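Long-range contact in 2-phospho-L-lactate guanylyltransferase (Methanosarcina mazei, PDB 2I5E), which probably joins (2S)-2-phospholactate to GTP, releasing diphosphate and giving (2S)-lactyl-2-diphospho-5'-guanosine, a step in making coenzyme F420: residues V22-M35 and G187-L199. Numbering follows the deposited sequence.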
loop_
_atom_site.group_PDB
_atom_site.type_symbol
_atom_site.label_atom_id
_atom_site.label_comp_id
_atom_site.label_asym_id
_atom_site.label_seq_id
_atom_site.Cartn_x
_atom_site.Cartn_y
_atom_site.Cartn_z
ATOM N N VAL A 22 -6.682 20.636 6.422
ATOM C CA VAL A 22 -7.750 19.840 6.997
ATOM C C VAL A 22 -7.814 19.595 8.483
ATOM O O VAL A 22 -8.859 19.348 9.009
ATOM C CB VAL A 22 -8.238 18.651 6.194
ATOM C CG1 VAL A 22 -7.608 18.572 4.857
ATOM C CG2 VAL A 22 -8.087 17.421 6.947
ATOM N N LEU A 23 -6.684 19.649 9.150
ATOM C CA LEU A 23 -6.615 19.697 10.599
ATOM C C LEU A 23 -5.898 20.968 11.123
ATOM O O LEU A 23 -5.074 21.550 10.450
ATOM C CB LEU A 23 -5.884 18.452 11.077
ATOM C CG LEU A 23 -6.492 17.262 11.810
ATOM C CD1 LEU A 23 -7.946 17.040 11.637
ATOM C CD2 LEU A 23 -5.736 16.033 11.533
ATOM N N SER A 24 -6.218 21.373 12.337
ATOM C CA SER A 24 -5.475 22.402 13.029
ATOM C C SER A 24 -4.132 21.982 13.594
ATOM O O SER A 24 -3.835 20.834 13.678
ATOM C CB SER A 24 -6.320 23.071 14.114
ATOM O OG SER A 24 -6.573 22.229 15.196
ATOM N N LEU A 25 -3.336 22.942 14.013
ATOM C CA LEU A 25 -2.283 22.667 14.954
ATOM C C LEU A 25 -2.784 21.803 16.058
ATOM O O LEU A 25 -2.342 20.711 16.211
ATOM C CB LEU A 25 -1.715 23.936 15.535
ATOM C CG LEU A 25 -0.472 23.805 16.406
ATOM C CD1 LEU A 25 0.327 25.083 16.415
ATOM C CD2 LEU A 25 -0.772 23.364 17.845
ATOM N N GLN A 26 -3.683 22.290 16.866
ATOM C CA GLN A 26 -4.018 21.480 18.010
ATOM C C GLN A 26 -4.421 20.090 17.602
ATOM O O GLN A 26 -4.103 19.129 18.345
ATOM C CB GLN A 26 -5.191 22.001 18.847
ATOM C CG GLN A 26 -5.266 23.479 19.175
ATOM C CD GLN A 26 -6.611 23.780 19.819
ATOM O OE1 GLN A 26 -6.679 24.128 21.008
ATOM N NE2 GLN A 26 -7.698 23.575 19.056
ATOM N N GLU A 27 -5.167 19.959 16.480
ATOM C CA GLU A 27 -5.667 18.608 16.084
ATOM C C GLU A 27 -4.518 17.678 15.692
ATOM O O GLU A 27 -4.467 16.549 16.134
ATOM C CB GLU A 27 -6.709 18.686 14.979
ATOM C CG GLU A 27 -7.996 19.233 15.499
ATOM C CD GLU A 27 -8.922 19.732 14.409
ATOM O OE1 GLU A 27 -10.118 19.680 14.717
ATOM O OE2 GLU A 27 -8.475 20.192 13.291
ATOM N N ARG A 28 -3.613 18.204 14.856
ATOM C CA ARG A 28 -2.409 17.519 14.484
ATOM C C ARG A 28 -1.677 16.951 15.673
ATOM O O ARG A 28 -1.327 15.813 15.678
ATOM C CB ARG A 28 -1.531 18.464 13.683
ATOM C CG ARG A 28 -2.095 18.623 12.286
ATOM C CD ARG A 28 -1.675 20.016 11.666
ATOM N NE ARG A 28 -0.237 20.246 11.904
ATOM C CZ ARG A 28 0.429 21.401 11.746
ATOM N NH1 ARG A 28 -0.210 22.519 11.356
ATOM N NH2 ARG A 28 1.753 21.428 12.004
ATOM N N GLU A 29 -1.431 17.752 16.709
ATOM C CA GLU A 29 -0.612 17.300 17.797
ATOM C C GLU A 29 -1.376 16.220 18.535
ATOM O O GLU A 29 -0.805 15.221 18.946
ATOM C CB GLU A 29 -0.298 18.466 18.757
ATOM C CG GLU A 29 0.491 19.563 18.130
ATOM C CD GLU A 29 1.227 20.370 19.156
ATOM O OE1 GLU A 29 2.115 21.076 18.710
ATOM O OE2 GLU A 29 0.947 20.270 20.387
ATOM N N GLU A 30 -2.672 16.397 18.732
ATOM C CA GLU A 30 -3.448 15.302 19.408
ATOM C C GLU A 30 -3.485 13.960 18.635
ATOM O O GLU A 30 -3.291 12.914 19.207
ATOM C CB GLU A 30 -4.868 15.759 19.715
ATOM C CG GLU A 30 -5.080 15.841 21.209
ATOM C CD GLU A 30 -5.725 14.617 21.819
ATOM O OE1 GLU A 30 -5.036 13.557 22.005
ATOM O OE2 GLU A 30 -6.953 14.783 22.159
ATOM N N PHE A 31 -3.767 14.035 17.339
ATOM C CA PHE A 31 -3.780 12.910 16.456
ATOM C C PHE A 31 -2.459 12.134 16.603
ATOM O O PHE A 31 -2.428 11.019 17.018
ATOM C CB PHE A 31 -3.952 13.440 15.019
ATOM C CG PHE A 31 -4.149 12.370 14.008
ATOM C CD1 PHE A 31 -4.991 11.288 14.288
ATOM C CD2 PHE A 31 -3.498 12.426 12.781
ATOM C CE1 PHE A 31 -5.164 10.300 13.412
ATOM C CE2 PHE A 31 -3.687 11.420 11.847
ATOM C CZ PHE A 31 -4.535 10.374 12.151
ATOM N N VAL A 32 -1.344 12.772 16.278
ATOM C CA VAL A 32 -0.005 12.200 16.368
ATOM C C VAL A 32 0.252 11.451 17.711
ATOM O O VAL A 32 0.734 10.323 17.770
ATOM C CB VAL A 32 0.877 13.443 16.106
ATOM C CG1 VAL A 32 1.853 13.804 17.215
ATOM C CG2 VAL A 32 1.347 13.541 14.636
ATOM N N GLU A 33 -0.128 12.066 18.805
ATOM C CA GLU A 33 -0.017 11.431 20.136
ATOM C C GLU A 33 -0.822 10.152 20.176
ATOM O O GLU A 33 -0.357 9.116 20.646
ATOM C CB GLU A 33 -0.547 12.363 21.222
ATOM C CG GLU A 33 -0.457 11.693 22.624
ATOM C CD GLU A 33 -0.687 12.720 23.766
ATOM O OE1 GLU A 33 -0.025 13.773 23.756
ATOM O OE2 GLU A 33 -1.534 12.444 24.669
ATOM N N LEU A 34 -2.054 10.202 19.672
ATOM C CA LEU A 34 -2.861 8.912 19.603
ATOM C C LEU A 34 -2.159 7.857 18.727
ATOM O O LEU A 34 -2.138 6.679 19.071
ATOM C CB LEU A 34 -4.315 9.148 19.128
ATOM C CG LEU A 34 -5.119 10.140 19.928
ATOM C CD1 LEU A 34 -6.464 10.381 19.298
ATOM C CD2 LEU A 34 -5.253 9.674 21.385
HETATM N N MSE A 35 -1.593 8.281 17.597
HETATM C CA MSE A 35 -0.883 7.334 16.711
HETATM C C MSE A 35 0.315 6.761 17.390
HETATM O O MSE A 35 0.509 5.562 17.314
HETATM C CB MSE A 35 -0.515 7.957 15.384
HETATM C CG MSE A 35 -1.740 8.086 14.484
HETATM SE SE MSE A 35 -1.243 8.502 12.675
HETATM C CE MSE A 35 -0.455 10.326 12.799
ATOM N N GLY A 187 -9.560 1.705 16.384
ATOM C CA GLY A 187 -8.828 2.236 17.524
ATOM C C GLY A 187 -8.891 3.743 17.567
ATOM O O GLY A 187 -9.623 4.386 16.790
ATOM N N ALA A 188 -8.115 4.274 18.486
ATOM C CA ALA A 188 -8.370 5.605 19.004
ATOM C C ALA A 188 -8.065 6.641 17.891
ATOM O O ALA A 188 -8.795 7.633 17.734
ATOM C CB ALA A 188 -7.504 5.830 20.235
ATOM N N ALA A 189 -7.015 6.382 17.093
ATOM C CA ALA A 189 -6.584 7.411 16.157
ATOM C C ALA A 189 -7.719 7.506 15.139
ATOM O O ALA A 189 -8.226 8.594 14.823
ATOM C CB ALA A 189 -5.169 6.974 15.509
ATOM N N LYS A 190 -8.195 6.337 14.690
ATOM C CA LYS A 190 -9.315 6.250 13.763
ATOM C C LYS A 190 -10.569 6.903 14.366
ATOM O O LYS A 190 -11.231 7.747 13.727
ATOM C CB LYS A 190 -9.547 4.787 13.365
ATOM C CG LYS A 190 -10.665 4.599 12.256
ATOM C CD LYS A 190 -11.973 4.065 12.892
ATOM C CE LYS A 190 -13.077 3.830 11.829
ATOM N NZ LYS A 190 -12.688 2.831 10.684
ATOM N N ASP A 191 -10.856 6.610 15.629
ATOM C CA ASP A 191 -12.122 7.223 16.251
ATOM C C ASP A 191 -12.008 8.694 16.292
ATOM O O ASP A 191 -13.002 9.362 16.185
ATOM C CB ASP A 191 -12.378 6.695 17.681
ATOM C CG ASP A 191 -12.440 5.214 17.714
ATOM O OD1 ASP A 191 -12.810 4.672 16.659
ATOM O OD2 ASP A 191 -12.088 4.583 18.718
ATOM N N TYR A 192 -10.781 9.201 16.454
ATOM C CA TYR A 192 -10.569 10.639 16.560
ATOM C C TYR A 192 -10.966 11.312 15.259
ATOM O O TYR A 192 -11.724 12.269 15.231
ATOM C CB TYR A 192 -9.063 10.926 16.939
ATOM C CG TYR A 192 -8.672 12.421 17.083
ATOM C CD1 TYR A 192 -8.900 13.114 18.290
ATOM C CD2 TYR A 192 -8.116 13.129 16.023
ATOM C CE1 TYR A 192 -8.609 14.490 18.460
ATOM C CE2 TYR A 192 -7.797 14.512 16.155
ATOM C CZ TYR A 192 -8.039 15.179 17.400
ATOM O OH TYR A 192 -7.683 16.530 17.573
ATOM N N ILE A 193 -10.437 10.789 14.166
ATOM C CA ILE A 193 -10.769 11.235 12.803
ATOM C C ILE A 193 -12.236 10.984 12.528
ATOM O O ILE A 193 -12.897 11.834 12.024
ATOM C CB ILE A 193 -9.878 10.461 11.739
ATOM C CG1 ILE A 193 -8.421 10.795 11.969
ATOM C CG2 ILE A 193 -10.327 10.842 10.278
ATOM C CD1 ILE A 193 -8.122 12.281 11.775
ATOM N N GLU A 194 -12.731 9.781 12.841
ATOM C CA GLU A 194 -14.174 9.454 12.560
ATOM C C GLU A 194 -15.143 10.432 13.243
ATOM O O GLU A 194 -16.189 10.687 12.724
ATOM C CB GLU A 194 -14.499 8.026 12.981
ATOM C CG GLU A 194 -15.582 7.508 12.055
ATOM C CD GLU A 194 -16.234 6.295 12.529
ATOM O OE1 GLU A 194 -15.557 5.570 13.303
ATOM O OE2 GLU A 194 -17.426 6.071 12.146
ATOM N N SER A 195 -14.704 11.036 14.364
ATOM C CA SER A 195 -15.448 12.041 15.107
ATOM C C SER A 195 -15.465 13.385 14.426
ATOM O O SER A 195 -16.224 14.249 14.815
ATOM C CB SER A 195 -14.894 12.120 16.574
ATOM O OG SER A 195 -13.694 12.888 16.663
ATOM N N LYS A 196 -14.642 13.583 13.404
ATOM C CA LYS A 196 -14.555 14.842 12.745
ATOM C C LYS A 196 -14.904 14.747 11.288
ATOM O O LYS A 196 -15.227 15.752 10.740
ATOM C CB LYS A 196 -13.133 15.482 12.905
ATOM C CG LYS A 196 -12.696 15.689 14.429
ATOM C CD LYS A 196 -11.168 16.096 14.553
ATOM C CE LYS A 196 -10.862 16.529 15.974
ATOM N NZ LYS A 196 -11.121 18.018 16.112
ATOM N N PHE A 197 -14.780 13.571 10.650
ATOM C CA PHE A 197 -15.082 13.421 9.210
ATOM C C PHE A 197 -15.866 12.154 8.911
ATOM O O PHE A 197 -15.879 11.200 9.689
ATOM C CB PHE A 197 -13.789 13.354 8.388
ATOM C CG PHE A 197 -12.845 14.476 8.640
ATOM C CD1 PHE A 197 -12.869 15.594 7.798
ATOM C CD2 PHE A 197 -11.888 14.388 9.668
ATOM C CE1 PHE A 197 -11.992 16.664 7.982
ATOM C CE2 PHE A 197 -10.984 15.436 9.880
ATOM C CZ PHE A 197 -11.051 16.603 9.070
ATOM N N ARG A 198 -16.437 12.115 7.728
ATOM C CA ARG A 198 -17.045 10.967 7.139
ATOM C C ARG A 198 -16.464 10.762 5.768
ATOM O O ARG A 198 -15.928 11.692 5.161
ATOM C CB ARG A 198 -18.581 11.231 6.988
ATOM C CG ARG A 198 -18.874 12.680 6.924
ATOM C CD ARG A 198 -20.353 13.012 6.976
ATOM N NE ARG A 198 -20.733 12.737 5.662
ATOM C CZ ARG A 198 -21.199 13.583 4.753
ATOM N NH1 ARG A 198 -21.470 14.850 5.001
ATOM N NH2 ARG A 198 -21.437 13.048 3.562
ATOM N N LEU A 199 -16.611 9.549 5.228
ATOM C CA LEU A 199 -16.370 9.273 3.793
ATOM C C LEU A 199 -17.578 9.608 2.883
ATOM O O LEU A 199 -18.701 9.329 3.184
ATOM C CB LEU A 199 -15.980 7.792 3.626
ATOM C CG LEU A 199 -14.762 7.456 4.517
ATOM C CD1 LEU A 199 -14.388 5.972 4.554
ATOM C CD2 LEU A 199 -13.485 8.320 4.117
#
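Tyr192 reaches from helix 188-194 into a hole on helix 25-35 made by Glu27, Glu30, Phe31 and Leu34. With CG anti to the backbone N (chi1 180°), its ring projects across the gap. Starting at the root, CB packs on Leu34 CD1 at 3.6 Å, and that same methyl also touches CG and CD1 of the tyrosine ring. Further out the two sides of the ring have different neighbours: CD2 lies against Phe31 CD1, whereas CE1 nears Glu30 CB. CE2 and CZ come up to the backbone O of Glu27, and the hydroxyl OH ends 3.3 Å from Glu27 CA, next to its CB and CG and also by Glu30 CB.

Deeper in, Ile193 CD1 sits over one face of the Phe31 ring, 4.1 Å from the centroid, in a CH-pi contact; Met35 CG lies on the opposite face, toward the rim. Met35 CG also meets Ala189 CB, the small residue where the helices come close. At the other end, Lys196 NZ forms a salt bridge with Glu27 OE1, modelled doubtfully short. The other oxygen, Glu27 OE2, accepts from Ser24 N at 2.7 Å, while Ser24 OG accepts from Glu27 N. Beyond, the Phe197 ring turns its edge to Val22 O and Leu23 CD1.

The result is a single knob-into-hole contact: the axes of 25-35 and 188-194 run roughly antiparallel (153°) and come within 8.9 Å. Beside the Ser24-Glu27 capping box, it joins the C-terminal helix and hairpin to helix 25-45 of this probable nucleotidyltransferase, whose family belongs to the GT-A clan.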